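Long-range contacts in D-mandelate dehydrogenase (Rhodotorula graminis, PDB 2W2K), which probably oxidises D-mandelate with NAD(+) as cofactor, as a D-isomer specific 2-hydroxyacid dehydrogenase: residues D222-V228 against S250-A256; A278-H283 against T300-G306; D22-F27 against I324-L329; R3-L9 against K26-A32. The contacts are given in a common frame with arbitrary orientation. Numbering follows the deposited sequence.

Contact 1 (D222-V228 against S250-A256); sequences DCVSVSV and SRIVNTA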
# COMPACT_ATOMS: atom_id res chain seq x y z
N ASP B 222 5.80 -11.61 12.51
CA ASP B 222 5.48 -10.21 12.85
C ASP B 222 4.16 -9.77 12.20
O ASP B 222 3.38 -9.00 12.80
CB ASP B 222 6.64 -9.28 12.46
CG ASP B 222 7.93 -9.58 13.26
OD1 ASP B 222 7.91 -9.42 14.51
OD2 ASP B 222 8.95 -9.95 12.64
N CYS B 223 3.91 -10.26 10.98
CA CYS B 223 2.59 -10.12 10.34
C CYS B 223 2.20 -11.46 9.67
O CYS B 223 2.98 -12.01 8.88
CB CYS B 223 2.62 -9.01 9.28
SG CYS B 223 0.98 -8.58 8.51
N VAL B 224 1.00 -11.96 9.98
CA VAL B 224 0.45 -13.18 9.31
C VAL B 224 -0.38 -12.80 8.06
O VAL B 224 -1.17 -11.84 8.11
CB VAL B 224 -0.39 -14.03 10.31
CG1 VAL B 224 -1.18 -15.16 9.60
CG2 VAL B 224 0.51 -14.63 11.42
N SER B 225 -0.19 -13.54 6.94
CA SER B 225 -1.03 -13.36 5.73
C SER B 225 -1.84 -14.62 5.45
O SER B 225 -1.26 -15.69 5.17
CB SER B 225 -0.18 -13.01 4.48
OG SER B 225 -0.96 -12.97 3.28
N VAL B 226 -3.17 -14.50 5.55
CA VAL B 226 -4.10 -15.65 5.29
C VAL B 226 -4.50 -15.73 3.81
O VAL B 226 -5.17 -14.83 3.29
CB VAL B 226 -5.38 -15.58 6.22
CG1 VAL B 226 -6.31 -16.81 6.01
CG2 VAL B 226 -4.98 -15.44 7.73
N SER B 227 -4.12 -16.83 3.13
CA SER B 227 -4.49 -17.07 1.71
C SER B 227 -4.59 -18.59 1.44
O SER B 227 -3.62 -19.22 0.98
CB SER B 227 -3.46 -16.41 0.76
OG SER B 227 -3.90 -16.49 -0.61
N VAL B 228 -5.78 -19.16 1.71
CA VAL B 228 -6.07 -20.59 1.54
C VAL B 228 -7.49 -20.73 0.97
O VAL B 228 -8.33 -19.83 1.15
CB VAL B 228 -6.01 -21.40 2.89
CG1 VAL B 228 -4.58 -21.57 3.40
CG2 VAL B 228 -6.91 -20.77 3.97
N SER B 250 1.72 -8.08 17.64
CA SER B 250 1.77 -8.57 16.23
C SER B 250 0.53 -8.12 15.40
O SER B 250 -0.34 -7.36 15.90
CB SER B 250 1.95 -10.09 16.22
OG SER B 250 0.95 -10.71 17.04
N ARG B 251 0.45 -8.60 14.16
CA ARG B 251 -0.45 -8.07 13.12
C ARG B 251 -0.99 -9.22 12.25
O ARG B 251 -0.28 -10.24 12.09
CB ARG B 251 0.30 -7.05 12.22
CG ARG B 251 1.01 -5.92 13.00
CD ARG B 251 2.09 -5.24 12.16
NE ARG B 251 2.97 -4.42 13.00
CZ ARG B 251 3.99 -4.89 13.73
NH1 ARG B 251 4.28 -6.20 13.79
NH2 ARG B 251 4.73 -4.03 14.42
N ILE B 252 -2.21 -9.06 11.70
CA ILE B 252 -2.76 -10.08 10.76
C ILE B 252 -3.59 -9.46 9.62
O ILE B 252 -4.28 -8.44 9.84
CB ILE B 252 -3.57 -11.18 11.49
CG1 ILE B 252 -3.96 -12.34 10.54
CG2 ILE B 252 -4.80 -10.58 12.20
CD1 ILE B 252 -4.42 -13.60 11.32
N VAL B 253 -3.50 -10.03 8.41
CA VAL B 253 -4.35 -9.62 7.26
C VAL B 253 -5.07 -10.84 6.61
O VAL B 253 -4.53 -11.96 6.62
CB VAL B 253 -3.58 -8.78 6.16
CG1 VAL B 253 -2.80 -7.59 6.80
CG2 VAL B 253 -2.67 -9.65 5.34
N ASN B 254 -6.26 -10.61 6.06
CA ASN B 254 -7.03 -11.69 5.39
C ASN B 254 -7.58 -11.23 4.04
O ASN B 254 -8.34 -10.23 3.99
CB ASN B 254 -8.18 -12.19 6.32
CG ASN B 254 -8.88 -13.46 5.80
OD1 ASN B 254 -8.41 -14.14 4.86
ND2 ASN B 254 -9.99 -13.82 6.45
N THR B 255 -7.21 -11.94 2.96
CA THR B 255 -7.78 -11.71 1.62
C THR B 255 -8.47 -12.97 1.05
O THR B 255 -8.86 -12.98 -0.13
CB THR B 255 -6.73 -11.18 0.61
OG1 THR B 255 -5.65 -12.13 0.47
CG2 THR B 255 -6.17 -9.81 1.08
N ALA B 256 -8.63 -14.00 1.89
CA ALA B 256 -9.19 -15.29 1.48
C ALA B 256 -10.74 -15.31 1.49
O ALA B 256 -11.37 -14.77 0.58
CB ALA B 256 -8.56 -16.44 2.32
O HOH W 1 5.91 -7.71 15.57
O HOH W 2 -3.84 -12.33 2.67
O HOH W 3 -5.80 -14.65 -0.93

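Contact 2 (A278-H283 against T300-G306); sequences AGLDVH and TLTTHIG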
# COMPACT_ATOMS: atom_id res chain seq x y z
N ALA B 278 -4.92 -5.01 12.60
CA ALA B 278 -5.41 -6.06 11.67
C ALA B 278 -6.02 -5.44 10.41
O ALA B 278 -6.48 -4.28 10.44
CB ALA B 278 -6.44 -6.99 12.38
N GLY B 279 -6.01 -6.19 9.30
CA GLY B 279 -6.60 -5.73 8.01
C GLY B 279 -7.47 -6.81 7.37
O GLY B 279 -6.98 -7.90 7.10
N LEU B 280 -8.76 -6.52 7.17
CA LEU B 280 -9.72 -7.46 6.59
C LEU B 280 -10.38 -6.91 5.31
O LEU B 280 -11.11 -5.88 5.37
CB LEU B 280 -10.84 -7.83 7.59
CG LEU B 280 -10.57 -8.49 8.95
CD1 LEU B 280 -11.93 -8.84 9.62
CD2 LEU B 280 -9.67 -9.76 8.87
N ASP B 281 -10.16 -7.60 4.19
CA ASP B 281 -10.93 -7.35 2.94
C ASP B 281 -12.21 -8.22 2.91
O ASP B 281 -13.14 -7.93 2.15
CB ASP B 281 -10.07 -7.68 1.70
CG ASP B 281 -10.75 -7.30 0.38
OD1 ASP B 281 -11.17 -6.12 0.22
OD2 ASP B 281 -10.81 -8.17 -0.53
N VAL B 282 -12.23 -9.28 3.72
CA VAL B 282 -13.32 -10.28 3.72
C VAL B 282 -13.83 -10.48 5.16
O VAL B 282 -13.04 -10.39 6.13
CB VAL B 282 -12.87 -11.63 3.04
CG1 VAL B 282 -12.59 -11.43 1.54
CG2 VAL B 282 -11.61 -12.25 3.74
N HIS B 283 -15.14 -10.74 5.32
CA HIS B 283 -15.80 -10.54 6.64
C HIS B 283 -16.65 -11.75 6.99
O HIS B 283 -17.28 -12.31 6.10
CB HIS B 283 -16.63 -9.24 6.58
CG HIS B 283 -15.79 -8.03 6.27
ND1 HIS B 283 -15.53 -7.59 4.99
CD2 HIS B 283 -15.10 -7.21 7.10
CE1 HIS B 283 -14.72 -6.54 5.04
NE2 HIS B 283 -14.44 -6.30 6.31
N THR B 300 -8.10 -2.00 9.75
CA THR B 300 -8.31 -1.60 8.35
C THR B 300 -9.39 -2.51 7.74
O THR B 300 -9.29 -3.75 7.78
CB THR B 300 -6.97 -1.69 7.50
OG1 THR B 300 -5.92 -0.90 8.10
CG2 THR B 300 -7.19 -1.26 6.04
N LEU B 301 -10.44 -1.88 7.19
CA LEU B 301 -11.61 -2.61 6.66
C LEU B 301 -11.99 -2.17 5.23
O LEU B 301 -12.23 -0.98 4.99
CB LEU B 301 -12.83 -2.45 7.60
CG LEU B 301 -12.62 -2.91 9.07
CD1 LEU B 301 -13.53 -2.17 10.06
CD2 LEU B 301 -12.73 -4.42 9.19
N THR B 302 -12.03 -3.11 4.28
CA THR B 302 -12.40 -2.81 2.86
C THR B 302 -13.61 -3.67 2.38
O THR B 302 -13.91 -4.73 2.96
CB THR B 302 -11.16 -2.90 1.89
OG1 THR B 302 -10.46 -4.15 2.07
CG2 THR B 302 -10.18 -1.75 2.17
N THR B 303 -14.32 -3.22 1.33
CA THR B 303 -15.53 -3.89 0.82
C THR B 303 -15.28 -5.07 -0.19
O THR B 303 -15.82 -5.06 -1.31
CB THR B 303 -16.55 -2.86 0.17
OG1 THR B 303 -15.95 -2.23 -0.98
CG2 THR B 303 -16.96 -1.78 1.18
N HIS B 304 -14.50 -6.08 0.23
CA HIS B 304 -14.17 -7.26 -0.64
C HIS B 304 -13.72 -6.82 -2.05
O HIS B 304 -14.22 -7.31 -3.08
CB HIS B 304 -15.35 -8.27 -0.67
CG HIS B 304 -14.96 -9.69 -0.99
ND1 HIS B 304 -13.81 -10.03 -1.69
CD2 HIS B 304 -15.59 -10.86 -0.73
CE1 HIS B 304 -13.75 -11.35 -1.81
NE2 HIS B 304 -14.82 -11.87 -1.25
N ILE B 305 -12.76 -5.88 -2.09
CA ILE B 305 -12.21 -5.40 -3.37
C ILE B 305 -10.98 -6.17 -3.91
O ILE B 305 -10.45 -5.80 -4.95
CB ILE B 305 -11.98 -3.83 -3.43
CG1 ILE B 305 -11.05 -3.34 -2.29
CG2 ILE B 305 -13.34 -3.08 -3.46
CD1 ILE B 305 -10.54 -1.89 -2.49
N GLY B 306 -10.54 -7.22 -3.21
CA GLY B 306 -9.31 -7.95 -3.63
C GLY B 306 -9.11 -8.11 -5.15
O GLY B 306 -8.09 -7.67 -5.73

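Contact 3 (D22-F27 against I324-L329); sequences DFQQKF and IDRFLL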
# COMPACT_ATOMS: atom_id res chain seq x y z
N ASP B 22 -17.87 -12.19 -32.12
CA ASP B 22 -17.43 -13.52 -32.62
C ASP B 22 -18.21 -14.67 -31.97
O ASP B 22 -18.67 -15.62 -32.66
CB ASP B 22 -15.90 -13.69 -32.41
CG ASP B 22 -15.36 -15.01 -32.94
OD1 ASP B 22 -15.33 -15.19 -34.19
OD2 ASP B 22 -14.93 -15.86 -32.12
N PHE B 23 -18.38 -14.58 -30.65
CA PHE B 23 -19.08 -15.61 -29.85
C PHE B 23 -20.54 -15.72 -30.31
O PHE B 23 -21.05 -16.83 -30.49
CB PHE B 23 -19.00 -15.27 -28.33
CG PHE B 23 -19.32 -16.45 -27.40
CD1 PHE B 23 -18.34 -17.39 -27.09
CD2 PHE B 23 -20.60 -16.61 -26.83
CE1 PHE B 23 -18.60 -18.47 -26.23
CE2 PHE B 23 -20.88 -17.71 -25.94
CZ PHE B 23 -19.88 -18.64 -25.66
N GLN B 24 -21.19 -14.57 -30.53
CA GLN B 24 -22.62 -14.53 -30.92
C GLN B 24 -22.84 -14.98 -32.38
O GLN B 24 -23.96 -15.31 -32.76
CB GLN B 24 -23.21 -13.13 -30.72
CG GLN B 24 -23.41 -12.69 -29.26
CD GLN B 24 -23.82 -11.23 -29.16
OE1 GLN B 24 -25.01 -10.90 -29.07
NE2 GLN B 24 -22.83 -10.34 -29.19
N GLN B 25 -21.77 -15.01 -33.17
CA GLN B 25 -21.84 -15.55 -34.55
C GLN B 25 -21.75 -17.09 -34.52
O GLN B 25 -22.54 -17.79 -35.17
CB GLN B 25 -20.71 -14.93 -35.43
CG GLN B 25 -20.79 -15.24 -36.96
CD GLN B 25 -20.51 -16.70 -37.33
OE1 GLN B 25 -21.29 -17.32 -38.06
NE2 GLN B 25 -19.37 -17.25 -36.85
N LYS B 26 -20.79 -17.61 -33.76
CA LYS B 26 -20.59 -19.07 -33.61
C LYS B 26 -21.71 -19.81 -32.85
O LYS B 26 -21.99 -21.00 -33.13
CB LYS B 26 -19.22 -19.34 -32.93
CG LYS B 26 -17.99 -18.92 -33.75
CD LYS B 26 -16.70 -18.91 -32.90
CE LYS B 26 -15.44 -18.78 -33.77
NZ LYS B 26 -14.21 -18.51 -32.93
N PHE B 27 -22.34 -19.13 -31.89
CA PHE B 27 -23.30 -19.74 -30.93
C PHE B 27 -24.63 -18.96 -30.87
O PHE B 27 -24.62 -17.72 -30.91
CB PHE B 27 -22.70 -19.71 -29.51
CG PHE B 27 -21.50 -20.61 -29.31
CD1 PHE B 27 -21.64 -22.01 -29.33
CD2 PHE B 27 -20.22 -20.07 -29.08
CE1 PHE B 27 -20.51 -22.86 -29.14
CE2 PHE B 27 -19.10 -20.91 -28.88
CZ PHE B 27 -19.25 -22.31 -28.91
N ILE B 324 -15.47 -22.28 -23.67
CA ILE B 324 -16.65 -22.87 -24.37
C ILE B 324 -16.36 -23.13 -25.88
O ILE B 324 -16.74 -24.18 -26.44
CB ILE B 324 -17.93 -22.02 -24.11
CG1 ILE B 324 -18.35 -22.11 -22.62
CG2 ILE B 324 -19.10 -22.46 -25.01
CD1 ILE B 324 -19.38 -21.04 -22.20
N ASP B 325 -15.66 -22.19 -26.52
CA ASP B 325 -15.25 -22.34 -27.94
C ASP B 325 -14.35 -23.57 -28.14
O ASP B 325 -14.64 -24.43 -29.00
CB ASP B 325 -14.54 -21.05 -28.41
CG ASP B 325 -14.35 -20.96 -29.94
OD1 ASP B 325 -14.37 -21.98 -30.67
OD2 ASP B 325 -14.18 -19.83 -30.43
N ARG B 326 -13.27 -23.64 -27.36
CA ARG B 326 -12.39 -24.83 -27.34
C ARG B 326 -13.17 -26.16 -27.18
O ARG B 326 -13.00 -27.07 -27.98
CB ARG B 326 -11.33 -24.73 -26.23
CG ARG B 326 -10.23 -23.70 -26.51
CD ARG B 326 -9.30 -23.49 -25.29
NE ARG B 326 -8.58 -24.71 -24.88
CZ ARG B 326 -7.36 -25.07 -25.28
NH1 ARG B 326 -6.66 -24.32 -26.12
NH2 ARG B 326 -6.83 -26.20 -24.81
N PHE B 327 -14.00 -26.24 -26.13
CA PHE B 327 -14.65 -27.49 -25.71
C PHE B 327 -15.81 -27.95 -26.63
O PHE B 327 -16.01 -29.16 -26.81
CB PHE B 327 -15.14 -27.35 -24.25
CG PHE B 327 -15.40 -28.66 -23.55
CD1 PHE B 327 -14.34 -29.44 -23.05
CD2 PHE B 327 -16.71 -29.13 -23.37
CE1 PHE B 327 -14.57 -30.65 -22.39
CE2 PHE B 327 -16.95 -30.35 -22.70
CZ PHE B 327 -15.89 -31.11 -22.21
N LEU B 328 -16.56 -27.01 -27.22
CA LEU B 328 -17.67 -27.37 -28.13
C LEU B 328 -17.35 -27.38 -29.63
O LEU B 328 -18.01 -28.11 -30.40
CB LEU B 328 -18.90 -26.46 -27.90
CG LEU B 328 -19.64 -26.55 -26.55
CD1 LEU B 328 -20.93 -25.71 -26.59
CD2 LEU B 328 -19.95 -28.02 -26.18
N LEU B 329 -16.40 -26.55 -30.05
CA LEU B 329 -16.11 -26.36 -31.50
C LEU B 329 -14.72 -26.87 -31.99
O LEU B 329 -14.58 -27.30 -33.15
CB LEU B 329 -16.33 -24.91 -31.94
CG LEU B 329 -17.75 -24.31 -31.77
CD1 LEU B 329 -17.83 -22.87 -32.24
CD2 LEU B 329 -18.79 -25.16 -32.46

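Contact 4 (R3-L9 against K26-A32); sequences RPRVLLL and KFEVIPA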
# COMPACT_ATOMS: atom_id res chain seq x y z
N ARG B 3 -25.82 -24.22 -35.19
CA ARG B 3 -25.03 -23.64 -34.09
C ARG B 3 -25.42 -24.20 -32.71
O ARG B 3 -26.62 -24.28 -32.40
CB ARG B 3 -25.25 -22.12 -34.05
CG ARG B 3 -25.02 -21.40 -35.36
CD ARG B 3 -25.05 -19.90 -35.17
NE ARG B 3 -26.39 -19.41 -34.87
CZ ARG B 3 -26.69 -18.21 -34.40
NH1 ARG B 3 -25.74 -17.30 -34.17
NH2 ARG B 3 -27.96 -17.90 -34.16
N PRO B 4 -24.42 -24.57 -31.88
CA PRO B 4 -24.76 -24.92 -30.48
C PRO B 4 -25.38 -23.72 -29.75
O PRO B 4 -25.15 -22.56 -30.13
CB PRO B 4 -23.40 -25.27 -29.87
CG PRO B 4 -22.54 -25.70 -31.08
CD PRO B 4 -22.97 -24.70 -32.13
N ARG B 5 -26.18 -24.02 -28.72
CA ARG B 5 -26.99 -23.02 -28.02
C ARG B 5 -26.45 -22.79 -26.58
O ARG B 5 -26.09 -23.76 -25.89
CB ARG B 5 -28.48 -23.49 -27.98
CG ARG B 5 -29.07 -23.85 -29.40
CD ARG B 5 -30.59 -24.28 -29.37
NE ARG B 5 -31.49 -23.13 -29.23
CZ ARG B 5 -32.37 -22.91 -28.25
NH1 ARG B 5 -32.55 -23.78 -27.25
NH2 ARG B 5 -33.09 -21.80 -28.27
N VAL B 6 -26.35 -21.52 -26.16
CA VAL B 6 -25.70 -21.11 -24.88
C VAL B 6 -26.64 -20.23 -24.02
O VAL B 6 -27.08 -19.15 -24.47
CB VAL B 6 -24.35 -20.35 -25.17
CG1 VAL B 6 -23.62 -19.94 -23.85
CG2 VAL B 6 -23.41 -21.18 -26.08
N LEU B 7 -26.97 -20.69 -22.80
CA LEU B 7 -27.77 -19.90 -21.87
C LEU B 7 -26.88 -18.83 -21.21
O LEU B 7 -25.86 -19.18 -20.61
CB LEU B 7 -28.39 -20.81 -20.77
CG LEU B 7 -29.36 -20.08 -19.80
CD1 LEU B 7 -30.65 -19.73 -20.54
CD2 LEU B 7 -29.68 -20.98 -18.60
N LEU B 8 -27.30 -17.56 -21.28
CA LEU B 8 -26.58 -16.41 -20.68
C LEU B 8 -27.19 -16.04 -19.33
O LEU B 8 -28.35 -15.66 -19.28
CB LEU B 8 -26.66 -15.18 -21.62
CG LEU B 8 -26.07 -13.84 -21.12
CD1 LEU B 8 -24.57 -13.99 -20.74
CD2 LEU B 8 -26.23 -12.75 -22.15
N LEU B 9 -26.41 -16.19 -18.24
CA LEU B 9 -26.85 -15.84 -16.89
C LEU B 9 -26.50 -14.39 -16.57
O LEU B 9 -25.34 -14.04 -16.30
CB LEU B 9 -26.23 -16.76 -15.82
CG LEU B 9 -26.54 -18.25 -15.74
CD1 LEU B 9 -25.80 -18.86 -14.50
CD2 LEU B 9 -28.04 -18.55 -15.67
N LYS B 26 -20.79 -17.61 -33.76
CA LYS B 26 -20.59 -19.07 -33.61
C LYS B 26 -21.71 -19.81 -32.85
O LYS B 26 -21.99 -21.00 -33.13
CB LYS B 26 -19.22 -19.34 -32.93
CG LYS B 26 -17.99 -18.92 -33.75
CD LYS B 26 -16.70 -18.91 -32.90
CE LYS B 26 -15.44 -18.78 -33.77
NZ LYS B 26 -14.21 -18.51 -32.93
N PHE B 27 -22.34 -19.13 -31.89
CA PHE B 27 -23.30 -19.74 -30.93
C PHE B 27 -24.63 -18.96 -30.87
O PHE B 27 -24.62 -17.72 -30.91
CB PHE B 27 -22.70 -19.71 -29.51
CG PHE B 27 -21.50 -20.61 -29.31
CD1 PHE B 27 -21.64 -22.01 -29.33
CD2 PHE B 27 -20.22 -20.07 -29.08
CE1 PHE B 27 -20.51 -22.86 -29.14
CE2 PHE B 27 -19.10 -20.91 -28.88
CZ PHE B 27 -19.25 -22.31 -28.91
N GLU B 28 -25.77 -19.66 -30.77
CA GLU B 28 -27.06 -18.98 -30.47
C GLU B 28 -27.12 -18.68 -28.96
O GLU B 28 -27.26 -19.61 -28.15
CB GLU B 28 -28.27 -19.85 -30.89
CG GLU B 28 -29.63 -19.20 -30.56
CD GLU B 28 -30.81 -20.15 -30.75
OE1 GLU B 28 -30.60 -21.29 -31.22
OE2 GLU B 28 -31.94 -19.77 -30.38
N VAL B 29 -27.01 -17.40 -28.59
CA VAL B 29 -26.99 -16.98 -27.16
C VAL B 29 -28.40 -16.61 -26.69
O VAL B 29 -29.07 -15.74 -27.29
CB VAL B 29 -25.99 -15.79 -26.91
CG1 VAL B 29 -26.02 -15.32 -25.41
CG2 VAL B 29 -24.57 -16.24 -27.23
N ILE B 30 -28.84 -17.30 -25.63
CA ILE B 30 -30.21 -17.19 -25.06
C ILE B 30 -30.20 -16.44 -23.69
O ILE B 30 -29.67 -16.96 -22.71
CB ILE B 30 -30.83 -18.62 -24.84
CG1 ILE B 30 -30.63 -19.54 -26.08
CG2 ILE B 30 -32.31 -18.51 -24.39
CD1 ILE B 30 -30.69 -21.05 -25.73
N PRO B 31 -30.77 -15.21 -23.62
CA PRO B 31 -30.89 -14.56 -22.28
C PRO B 31 -31.79 -15.33 -21.28
O PRO B 31 -32.92 -15.69 -21.62
CB PRO B 31 -31.49 -13.17 -22.62
CG PRO B 31 -31.23 -12.97 -24.06
CD PRO B 31 -31.30 -14.35 -24.69
N ALA B 32 -31.29 -15.60 -20.07
CA ALA B 32 -32.10 -16.29 -19.03
C ALA B 32 -33.28 -15.42 -18.54
O ALA B 32 -34.31 -15.94 -18.08
CB ALA B 32 -31.21 -16.75 -17.83
O HOH W 4 -29.05 -22.91 -32.99

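Contact 1 (D222-V228 against S250-A256)
S250 opens the strand with its OG bound to the backbone O of K247. R251 follows and holds D222 twice: its NH1 donates to D222 O at 3.1 Å, and a water bonded to NH1 also donates to D222 OD1, while D222 OD2 bonds V165 N of strand 165-169. The R251 carbonyl O accepts from V224 N at 3.0 Å. I252 packs CG1 on V224 CB (4.0 Å) and CD1 on V226 CG2 (4.1 Å). V253 takes both next rungs, its N to V224 O at 3.0 Å and its O from V226 N at 3.1 Å; N-H...O angles of 165-169° and axes 4.5 Å apart at 15° identify regular parallel pairing. At N254 the ladder ends in an Asx turn, with A256 N donating to N254 OD1 at 3.0 Å. T255 OG1 meets two waters, one reaching S225 OG, which also bonds Q175 OE1, the other S227 OG. T255, A256 and V228 belong to the NAD(+) site. In the Rossmann-type sheet, strands 165-169 and 275-280 flank the pair, and helices 114-130 and 173-185 pack against the face bearing S225.

Contact 2 (A278-H283 against T300-G306)
The carboxylate of D281 collects the strongest bonds. OD1 accepts from T302 OG1 at 2.8 Å and from I305 N, also at 2.8 Å, while OD2 accepts from G306 N at 2.9 Å. With chi1 near 180° (t), the acid reaches across to the turn that follows strand 299-301, so both oxygens are satisfied by the loop it holds. A weak bond from H304 N to D281 O (3.0 Å, 121°) adds to this grip.

Before the turn, three backbone bonds make a parallel ladder: T300 N to A278 O at 2.9 Å, L280 N to T300 O at 2.9 Å and T302 N to L280 O at 3.1 Å, all with angles of 162-169°. G279 pairs with T300 at a CA-CA distance of 4.5 Å. Packing is lighter: L280 CB lies 4.2 Å from L301 CD2, and V282 CG1 sits over the face of the H304 ring, 3.5 Å from its centroid and 9° off the normal, a CH-pi contact. T303 OG1 bonds S135 OG of the other subunit, which places this turn at the dimer interface.

Strand 299-301 is the outermost of the seven-stranded parallel sheet within this chain. D281 and nearby G307 bind NAD(+), so the contact lies at the C-terminal ends of the parallel strands of a Rossmann-type domain, where the following loops line the site.

Contact 3 (D22-F27 against I324-L329)
K26 NZ serves two acids: it donates to D325 OD2 at 2.8 Å across the contact and to D22 OD2 at 2.9 Å one turn earlier in its own helix. These salt bridges form one network, and the lysine lies between two like charges whose OD2 atoms, of D22 and D325, are only 4.4 Å apart. D325 OD1 has a weak further partner, Q330 NE2. Backbone donors are met within each helix, F27 N by F23 O at 3.0 Å and L329 N by D325 O at 2.9 Å, so polar bonding across the gap rests on side chains. Away from the charges the contact is apolar. F27 CZ approaches L329 CD1 (3.7 Å) and I324 CG2 (3.9 Å), its CE1 meets L328 CD1 at 3.8 Å, and F23 CZ touches I324 CG2 at 4.0 Å. The segment axes stay 12.0 Å apart at 20°, a wide, nearly parallel spacing bridged by long side chains. Such side-by-side helices on a parallel sheet are typical of an alpha/beta fold; here I324 and F23 both reach strand 54-57.

Contact 4 (R3-L9 against K26-A32)
R5 lays one face of its guanidinium over I30 CD1, which is 3.6 Å from R5 CZ, while the edge of the same group meets E28. There R5 NE donates to E28 OE1 at 2.9 Å and R5 NH2 to E28 OE2 at 3.1 Å, a two-pronged salt bridge between residues that are also bridge partners in the sheet. The remaining nitrogen, R5 NH1, bonds the carbonyls of Y49 and D51, and a water links E28 OE1 to R3 O.

Five backbone bonds zip the strands together: E28 N to P4 O (3.0 Å), V6 N to E28 O (2.9 Å), I30 N to V6 O (2.8 Å), L8 N to I30 O (2.8 Å) and A32 N to L8 O (3.0 Å). The bonds I30 N to V6 O and L8 N to I30 O have angles of 177°, and the axes lie 4.6 Å apart at 29°, evidence of parallel pairing with a twist. On the face of V6 and L8, L8 CB touches V29 CG1 at 3.8 Å, and V6 CG2 touches F27 CD1, also at 3.8 Å; F23 and W20 of helix 17-26 cover this side, completing a beta-alpha-beta unit. L7 CD1 and L9 CD2 pack on A32 CB at 4.1 and 4.2 Å.

The apolar face thus buries V6 and L8 under helix 17-26, whereas the ion pair suits a face where R5 and E28 remain partly exposed.

From the N terminus, contact 4 closes first, bringing strand 28-31 beside strand 5-8 after the crossover through helix 17-26. Contact 1 then closes a later loop through helix 240-245, and contact 2 follows in series through helix 291-294. Those two touch, since strands 250-254 and 275-280 are neighbours in one sheet: I252 O lies 2.9 Å from G279 N. Contact 3 closes last and spans about 300 residues, so contacts 1 and 2 fall within its loop, while it crosses contact 4, with which it shares K26 and F27. It thereby returns helix 310-330 to the N-terminal sheet region, its centre about 41 Å from that of contact 1 in the cofactor-binding domain.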